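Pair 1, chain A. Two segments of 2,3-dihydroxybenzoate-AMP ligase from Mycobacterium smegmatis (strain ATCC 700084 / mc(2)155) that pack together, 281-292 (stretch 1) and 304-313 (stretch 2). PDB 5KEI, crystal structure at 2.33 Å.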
# COMPACT_ATOMS: atom_id res chain seq x y z
N ASP A 281 5.99 18.75 -8.09
CA ASP A 281 6.87 18.51 -9.21
C ASP A 281 8.21 17.94 -8.76
O ASP A 281 9.12 18.70 -8.37
CB ASP A 281 7.06 19.80 -10.00
CG ASP A 281 7.65 19.57 -11.37
OD1 ASP A 281 7.89 18.40 -11.75
OD2 ASP A 281 7.85 20.58 -12.08
N PRO A 282 8.35 16.61 -8.83
CA PRO A 282 9.57 15.89 -8.48
C PRO A 282 10.56 15.80 -9.66
O PRO A 282 11.53 15.04 -9.59
CB PRO A 282 9.04 14.52 -8.10
CG PRO A 282 7.98 14.31 -9.09
CD PRO A 282 7.34 15.68 -9.34
N SER A 283 10.32 16.54 -10.74
CA SER A 283 11.30 16.66 -11.82
C SER A 283 12.57 17.37 -11.32
O SER A 283 12.50 18.20 -10.42
CB SER A 283 10.70 17.40 -13.01
OG SER A 283 10.30 18.70 -12.62
N PRO A 284 13.74 17.03 -11.90
CA PRO A 284 15.06 17.47 -11.41
C PRO A 284 15.17 18.96 -11.09
O PRO A 284 15.58 19.33 -9.98
CB PRO A 284 15.99 17.10 -12.56
CG PRO A 284 15.36 15.94 -13.19
CD PRO A 284 13.88 16.17 -13.10
N GLU A 285 14.80 19.81 -12.05
CA GLU A 285 14.95 21.26 -11.91
C GLU A 285 14.16 21.81 -10.71
O GLU A 285 14.69 22.58 -9.90
CB GLU A 285 14.51 21.97 -13.19
CG GLU A 285 14.93 23.44 -13.26
CD GLU A 285 14.86 24.03 -14.67
OE1 GLU A 285 13.97 23.61 -15.47
OE2 GLU A 285 15.69 24.90 -15.00
N ALA A 286 12.90 21.39 -10.60
CA ALA A 286 12.04 21.81 -9.50
C ALA A 286 12.47 21.20 -8.17
O ALA A 286 12.45 21.87 -7.13
CB ALA A 286 10.59 21.46 -9.80
N ALA A 287 12.86 19.93 -8.19
CA ALA A 287 13.26 19.26 -6.95
C ALA A 287 14.60 19.80 -6.42
O ALA A 287 14.70 20.10 -5.24
CB ALA A 287 13.33 17.76 -7.16
N PHE A 288 15.60 19.94 -7.29
CA PHE A 288 16.89 20.54 -6.90
C PHE A 288 16.68 21.93 -6.30
O PHE A 288 17.42 22.35 -5.40
CB PHE A 288 17.85 20.64 -8.09
CG PHE A 288 18.28 19.32 -8.66
CD1 PHE A 288 18.09 18.14 -7.96
CD2 PHE A 288 18.89 19.26 -9.91
CE1 PHE A 288 18.49 16.91 -8.50
CE2 PHE A 288 19.29 18.05 -10.45
CZ PHE A 288 19.10 16.88 -9.74
N ALA A 289 15.69 22.64 -6.83
CA ALA A 289 15.33 23.96 -6.35
C ALA A 289 14.76 23.89 -4.93
O ALA A 289 15.18 24.67 -4.06
CB ALA A 289 14.32 24.60 -7.28
N ALA A 290 13.81 22.98 -4.72
CA ALA A 290 13.17 22.76 -3.41
C ALA A 290 14.17 22.31 -2.34
O ALA A 290 14.10 22.75 -1.19
CB ALA A 290 12.06 21.73 -3.55
N ILE A 291 15.10 21.42 -2.72
CA ILE A 291 16.12 20.91 -1.82
C ILE A 291 17.04 22.01 -1.34
O ILE A 291 17.37 22.07 -0.15
CB ILE A 291 16.99 19.82 -2.47
CG1 ILE A 291 16.14 18.63 -2.89
CG2 ILE A 291 18.09 19.36 -1.51
CD1 ILE A 291 16.96 17.50 -3.46
N ASP A 292 17.46 22.88 -2.25
CA ASP A 292 18.39 23.93 -1.84
C ASP A 292 17.64 24.93 -0.95
O ASP A 292 18.13 25.31 0.12
CB ASP A 292 19.05 24.61 -3.07
CG ASP A 292 19.86 25.86 -2.71
OD1 ASP A 292 21.09 25.73 -2.48
OD2 ASP A 292 19.28 26.97 -2.69
N ALA A 304 13.40 4.76 -11.72
CA ALA A 304 13.33 5.59 -12.92
C ALA A 304 13.62 7.06 -12.60
O ALA A 304 14.34 7.72 -13.34
CB ALA A 304 11.94 5.46 -13.61
N LEU A 305 13.07 7.55 -11.50
CA LEU A 305 13.21 8.96 -11.16
C LEU A 305 14.55 9.26 -10.52
O LEU A 305 15.11 10.35 -10.71
CB LEU A 305 12.08 9.40 -10.23
CG LEU A 305 11.98 10.91 -10.05
CD1 LEU A 305 12.02 11.63 -11.39
CD2 LEU A 305 10.72 11.28 -9.28
N ALA A 306 15.07 8.31 -9.75
CA ALA A 306 16.40 8.47 -9.16
C ALA A 306 17.45 8.58 -10.27
O ALA A 306 18.37 9.40 -10.19
CB ALA A 306 16.71 7.31 -8.22
N LYS A 307 17.31 7.75 -11.30
CA LYS A 307 18.25 7.73 -12.42
C LYS A 307 18.17 9.04 -13.21
O LYS A 307 19.19 9.60 -13.59
CB LYS A 307 17.99 6.52 -13.33
CG LYS A 307 18.86 6.50 -14.57
CD LYS A 307 19.01 5.11 -15.20
CE LYS A 307 17.70 4.50 -15.66
NZ LYS A 307 17.90 3.14 -16.30
N LEU A 308 16.96 9.52 -13.44
CA LEU A 308 16.75 10.79 -14.11
C LEU A 308 17.42 11.95 -13.36
O LEU A 308 18.09 12.76 -13.98
CB LEU A 308 15.24 11.05 -14.31
CG LEU A 308 14.84 12.32 -15.05
CD1 LEU A 308 15.28 12.26 -16.50
CD2 LEU A 308 13.34 12.61 -14.94
N TRP A 309 17.26 12.03 -12.03
CA TRP A 309 17.91 13.08 -11.23
C TRP A 309 19.41 13.04 -11.33
O TRP A 309 20.06 14.08 -11.35
CB TRP A 309 17.57 12.98 -9.74
CG TRP A 309 16.22 13.40 -9.32
CD1 TRP A 309 15.11 13.53 -10.11
CD2 TRP A 309 15.82 13.75 -7.99
NE1 TRP A 309 14.04 13.94 -9.35
CE2 TRP A 309 14.45 14.08 -8.05
CE3 TRP A 309 16.48 13.81 -6.77
CZ2 TRP A 309 13.73 14.46 -6.91
CZ3 TRP A 309 15.78 14.20 -5.65
CH2 TRP A 309 14.41 14.53 -5.73
N ALA A 310 19.96 11.83 -11.31
CA ALA A 310 21.40 11.62 -11.34
C ALA A 310 22.01 12.16 -12.64
O ALA A 310 23.00 12.89 -12.61
CB ALA A 310 21.72 10.13 -11.18
N GLN A 311 21.41 11.82 -13.77
CA GLN A 311 21.91 12.30 -15.04
C GLN A 311 21.40 13.72 -15.31
O GLN A 311 21.39 14.17 -16.44
CB GLN A 311 21.51 11.35 -16.17
CG GLN A 311 20.03 11.24 -16.43
CD GLN A 311 19.68 10.10 -17.36
OE1 GLN A 311 20.38 9.09 -17.42
NE2 GLN A 311 18.59 10.27 -18.11
N ALA A 312 20.99 14.41 -14.25
CA ALA A 312 20.61 15.82 -14.34
C ALA A 312 21.71 16.65 -13.72
O ALA A 312 21.82 17.84 -13.98
CB ALA A 312 19.29 16.08 -13.64
N CYS A 313 22.52 15.99 -12.90
CA CYS A 313 23.68 16.63 -12.28
C CYS A 313 24.93 16.46 -13.15
O CYS A 313 25.30 15.33 -13.50
CB CYS A 313 23.92 16.04 -10.88
SG CYS A 313 22.85 16.70 -9.59

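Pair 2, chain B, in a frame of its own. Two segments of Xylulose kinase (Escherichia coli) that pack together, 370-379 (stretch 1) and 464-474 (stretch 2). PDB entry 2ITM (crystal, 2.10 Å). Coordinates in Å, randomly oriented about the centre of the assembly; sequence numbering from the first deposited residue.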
# COMPACT_ATOMS: atom_id res chain seq x y z
N GLY B 370 1.59 7.97 -16.79
CA GLY B 370 2.20 8.92 -17.71
C GLY B 370 3.70 9.00 -17.59
O GLY B 370 4.41 8.90 -18.57
N TYR B 371 4.19 9.19 -16.37
CA TYR B 371 5.61 9.33 -16.12
C TYR B 371 6.40 8.09 -16.55
O TYR B 371 7.44 8.20 -17.18
CB TYR B 371 5.88 9.63 -14.65
CG TYR B 371 5.32 10.94 -14.12
CD1 TYR B 371 5.21 12.06 -14.92
CD2 TYR B 371 4.90 11.03 -12.82
CE1 TYR B 371 4.69 13.22 -14.43
CE2 TYR B 371 4.38 12.19 -12.32
CZ TYR B 371 4.28 13.28 -13.13
OH TYR B 371 3.76 14.43 -12.60
N ALA B 372 5.86 6.93 -16.20
CA ALA B 372 6.40 5.65 -16.61
C ALA B 372 6.51 5.49 -18.13
O ALA B 372 7.56 5.16 -18.65
CB ALA B 372 5.59 4.53 -16.01
N LEU B 373 5.41 5.76 -18.82
CA LEU B 373 5.35 5.63 -20.26
C LEU B 373 6.35 6.53 -20.98
O LEU B 373 6.97 6.13 -21.94
CB LEU B 373 3.94 5.88 -20.76
CG LEU B 373 2.86 4.87 -20.37
CD1 LEU B 373 1.50 5.30 -20.82
CD2 LEU B 373 3.19 3.47 -20.84
N ALA B 374 6.50 7.76 -20.49
CA ALA B 374 7.42 8.72 -21.07
C ALA B 374 8.87 8.30 -20.92
O ALA B 374 9.66 8.41 -21.85
CB ALA B 374 7.20 10.08 -20.47
N ASP B 375 9.23 7.82 -19.74
CA ASP B 375 10.56 7.29 -19.49
C ASP B 375 10.81 6.10 -20.39
O ASP B 375 11.90 5.92 -20.91
CB ASP B 375 10.70 6.87 -18.03
CG ASP B 375 11.04 8.02 -17.11
OD1 ASP B 375 11.57 9.04 -17.58
OD2 ASP B 375 10.82 7.97 -15.90
N GLY B 376 9.77 5.29 -20.56
CA GLY B 376 9.83 4.12 -21.42
C GLY B 376 10.17 4.47 -22.85
O GLY B 376 11.07 3.88 -23.46
N MET B 377 9.47 5.44 -23.39
CA MET B 377 9.79 5.93 -24.72
C MET B 377 11.19 6.56 -24.82
O MET B 377 11.90 6.29 -25.78
CB MET B 377 8.70 6.88 -25.22
CG MET B 377 7.36 6.20 -25.43
SD MET B 377 6.18 7.14 -26.38
CE MET B 377 5.73 8.38 -25.20
N ASP B 378 11.56 7.37 -23.84
CA ASP B 378 12.88 7.99 -23.80
C ASP B 378 14.01 6.96 -23.94
O ASP B 378 14.95 7.17 -24.67
CB ASP B 378 13.06 8.77 -22.51
CG ASP B 378 12.29 10.08 -22.50
OD1 ASP B 378 11.82 10.51 -23.56
OD2 ASP B 378 12.12 10.75 -21.47
N VAL B 379 13.90 5.86 -23.22
CA VAL B 379 14.88 4.79 -23.27
C VAL B 379 15.06 4.24 -24.71
O VAL B 379 16.17 4.12 -25.20
CB VAL B 379 14.51 3.65 -22.30
CG1 VAL B 379 15.45 2.48 -22.46
CG2 VAL B 379 14.50 4.14 -20.89
N ALA B 464 6.26 22.37 -16.40
CA ALA B 464 5.76 22.07 -15.07
C ALA B 464 5.94 20.60 -14.72
O ALA B 464 6.04 20.23 -13.56
CB ALA B 464 4.32 22.45 -14.96
N TYR B 465 5.95 19.76 -15.74
CA TYR B 465 6.00 18.34 -15.50
C TYR B 465 7.43 17.86 -15.27
O TYR B 465 7.65 16.86 -14.64
CB TYR B 465 5.30 17.56 -16.62
CG TYR B 465 3.85 17.29 -16.35
CD1 TYR B 465 2.88 17.68 -17.24
CD2 TYR B 465 3.44 16.63 -15.21
CE1 TYR B 465 1.54 17.44 -17.00
CE2 TYR B 465 2.12 16.36 -14.96
CZ TYR B 465 1.17 16.77 -15.86
OH TYR B 465 -0.15 16.53 -15.62
N GLN B 466 8.40 18.61 -15.77
CA GLN B 466 9.75 18.09 -15.82
C GLN B 466 10.34 17.76 -14.45
O GLN B 466 10.89 16.70 -14.27
CB GLN B 466 10.67 18.99 -16.63
CG GLN B 466 10.48 18.90 -18.12
CD GLN B 466 10.97 17.61 -18.70
OE1 GLN B 466 12.17 17.35 -18.72
NE2 GLN B 466 10.05 16.79 -19.19
N PRO B 467 10.20 18.66 -13.49
CA PRO B 467 10.65 18.37 -12.13
C PRO B 467 9.90 17.23 -11.47
O PRO B 467 10.45 16.55 -10.63
CB PRO B 467 10.41 19.67 -11.37
CG PRO B 467 9.55 20.50 -12.23
CD PRO B 467 9.73 20.04 -13.62
N ARG B 468 8.65 17.02 -11.85
CA ARG B 468 7.90 15.87 -11.37
C ARG B 468 8.42 14.54 -11.92
O ARG B 468 8.46 13.55 -11.21
CB ARG B 468 6.41 16.04 -11.64
CG ARG B 468 5.79 17.20 -10.93
CD ARG B 468 4.38 17.52 -11.34
NE ARG B 468 3.54 17.86 -10.19
CZ ARG B 468 3.43 19.07 -9.72
NH1 ARG B 468 4.09 20.05 -10.30
NH2 ARG B 468 2.66 19.33 -8.68
N ARG B 469 8.81 14.55 -13.19
CA ARG B 469 9.43 13.40 -13.85
C ARG B 469 10.73 13.03 -13.15
O ARG B 469 10.99 11.87 -12.90
CB ARG B 469 9.71 13.72 -15.32
CG ARG B 469 8.59 13.38 -16.29
CD ARG B 469 8.66 14.08 -17.61
NE ARG B 469 9.34 13.33 -18.66
CZ ARG B 469 9.50 12.04 -18.67
NH1 ARG B 469 9.03 11.32 -17.67
NH2 ARG B 469 10.13 11.45 -19.66
N GLU B 470 11.54 14.04 -12.86
CA GLU B 470 12.77 13.89 -12.09
C GLU B 470 12.49 13.28 -10.73
O GLU B 470 13.18 12.40 -10.29
CB GLU B 470 13.39 15.25 -11.92
CG GLU B 470 14.83 15.28 -11.47
CD GLU B 470 15.35 16.70 -11.37
OE1 GLU B 470 15.07 17.50 -12.29
OE2 GLU B 470 16.00 17.01 -10.37
N THR B 471 11.46 13.77 -10.08
CA THR B 471 11.11 13.29 -8.77
C THR B 471 10.61 11.84 -8.82
O THR B 471 11.05 11.00 -8.06
CB THR B 471 10.09 14.22 -8.10
OG1 THR B 471 10.75 15.41 -7.67
CG2 THR B 471 9.60 13.62 -6.82
N PHE B 472 9.69 11.58 -9.74
CA PHE B 472 9.26 10.23 -10.07
C PHE B 472 10.39 9.23 -10.28
O PHE B 472 10.40 8.20 -9.68
CB PHE B 472 8.31 10.25 -11.27
CG PHE B 472 7.96 8.89 -11.80
CD1 PHE B 472 6.89 8.19 -11.30
CD2 PHE B 472 8.70 8.31 -12.80
CE1 PHE B 472 6.58 6.96 -11.78
CE2 PHE B 472 8.39 7.08 -13.28
CZ PHE B 472 7.33 6.40 -12.77
N ARG B 473 11.33 9.56 -11.16
CA ARG B 473 12.45 8.72 -11.45
C ARG B 473 13.29 8.42 -10.21
O ARG B 473 13.75 7.31 -10.04
CB ARG B 473 13.34 9.33 -12.52
CG ARG B 473 12.83 9.13 -13.90
CD ARG B 473 13.74 9.58 -15.00
NE ARG B 473 14.14 10.97 -14.87
CZ ARG B 473 13.63 11.96 -15.56
NH1 ARG B 473 12.67 11.74 -16.44
NH2 ARG B 473 14.07 13.18 -15.37
N ARG B 474 13.49 9.43 -9.38
CA ARG B 474 14.20 9.28 -8.11
C ARG B 474 13.51 8.28 -7.21
O ARG B 474 14.11 7.34 -6.73
CB ARG B 474 14.28 10.64 -7.41
CG ARG B 474 15.42 10.81 -6.43
CD ARG B 474 15.07 11.60 -5.17
NE ARG B 474 14.28 12.80 -5.42
CZ ARG B 474 14.56 13.71 -6.33
NH1 ARG B 474 15.63 13.58 -7.10
NH2 ARG B 474 13.78 14.75 -6.48
O HOH W 1 3.27 14.63 -9.83
O HOH W 2 10.52 12.94 -22.74

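In both pairs two helices cross almost at right angles. The N-to-C directions of helix 284-292 and helix 304-310 in pair 1 make a signed angle of -79°, with axes 10.6 Å apart at closest approach; in pair 2 the angle between the helices of 370-379 and 464-474 is -87° and the separation 10.2 Å. Superposing N, CA and C of 14 central residues gives an RMSD of 0.6 Å. The point of nearest backbone approach is also conserved: A:Pro284 CA lies 5.2 Å from A:Trp309 CA, and the matching atoms, B:Tyr371 CA and B:Arg469 CA, are 6.0 Å apart.

The clearest correspondence is A:Trp309 with B:Arg469, whose CA atoms fall 0.3 Å apart and whose side-chain centres differ by 0.9 Å. Each starts sideways from its helix, with chi1 in the m well (-75° and -90°), and its end comes nearer the partner. Each also rests on an alanine at a matched position: A:Ala287 CB approaches A:Trp309 CZ2 to 3.3 Å, and B:Ala374 CB lies 3.3 Å from B:Arg469 NH2, over one face of the guanidinium. A small residue here leaves room for a broad, flat group in both cases.

What surrounds that group differs in chemistry. In pair 1 the indole is packed mainly by apolar atoms. The ring of A:Phe288 turns its edge toward the indole face, with planes at 76° and 5.6 Å between its centroid and that of the five-membered ring, while A:Ile291 CD1 reaches A:Trp309 CZ3 at 4.1 Å. The indole's one polar hydrogen is satisfied at the ring edge, where A:Trp309 NE1 donates to A:Pro282 O at 2.8 Å and 149°. In pair 2 the positions of A:Phe288 and A:Ile291 hold B:Asp375 and B:Asp378, which suit a cationic group. Salt bridges join B:Asp378 OD2 to B:Arg469 NH2 at 2.8 Å and B:Asp375 OD1 to B:Arg469 NH1 at 3.4 Å.

The second aspartate-arginine link of B:Asp375 has its own match. Its OD1 accepts a hydrogen bond from B:Arg473 NH1 at 3.1 Å and 161°, within a salt bridge. In pair 1 the same two positions carry A:Phe288 and A:Cys313, where A:Cys313 SG sits 4.4 Å from the phenyl centroid, obliquely.

At the close-approach position, bulk is distributed differently. A:Pro284 is compact: its CB meets A:Ala312 CB at 3.6 Å and its CG lies 3.9 Å from A:Trp309 CD1. B:Tyr371 instead extends as a knob among B:Tyr465, B:Arg468, B:Arg469 and B:Phe472, and has 140 Å² covered. Its CB sits 3.6 Å from the B:Phe472 ring centroid, only 10° off the normal, a CH-pi contact at the position matched by A:Ala312. Its hydroxyl is 2.8 Å from water 1. Pair 2 buries 492 Å² against 425 Å² in pair 1.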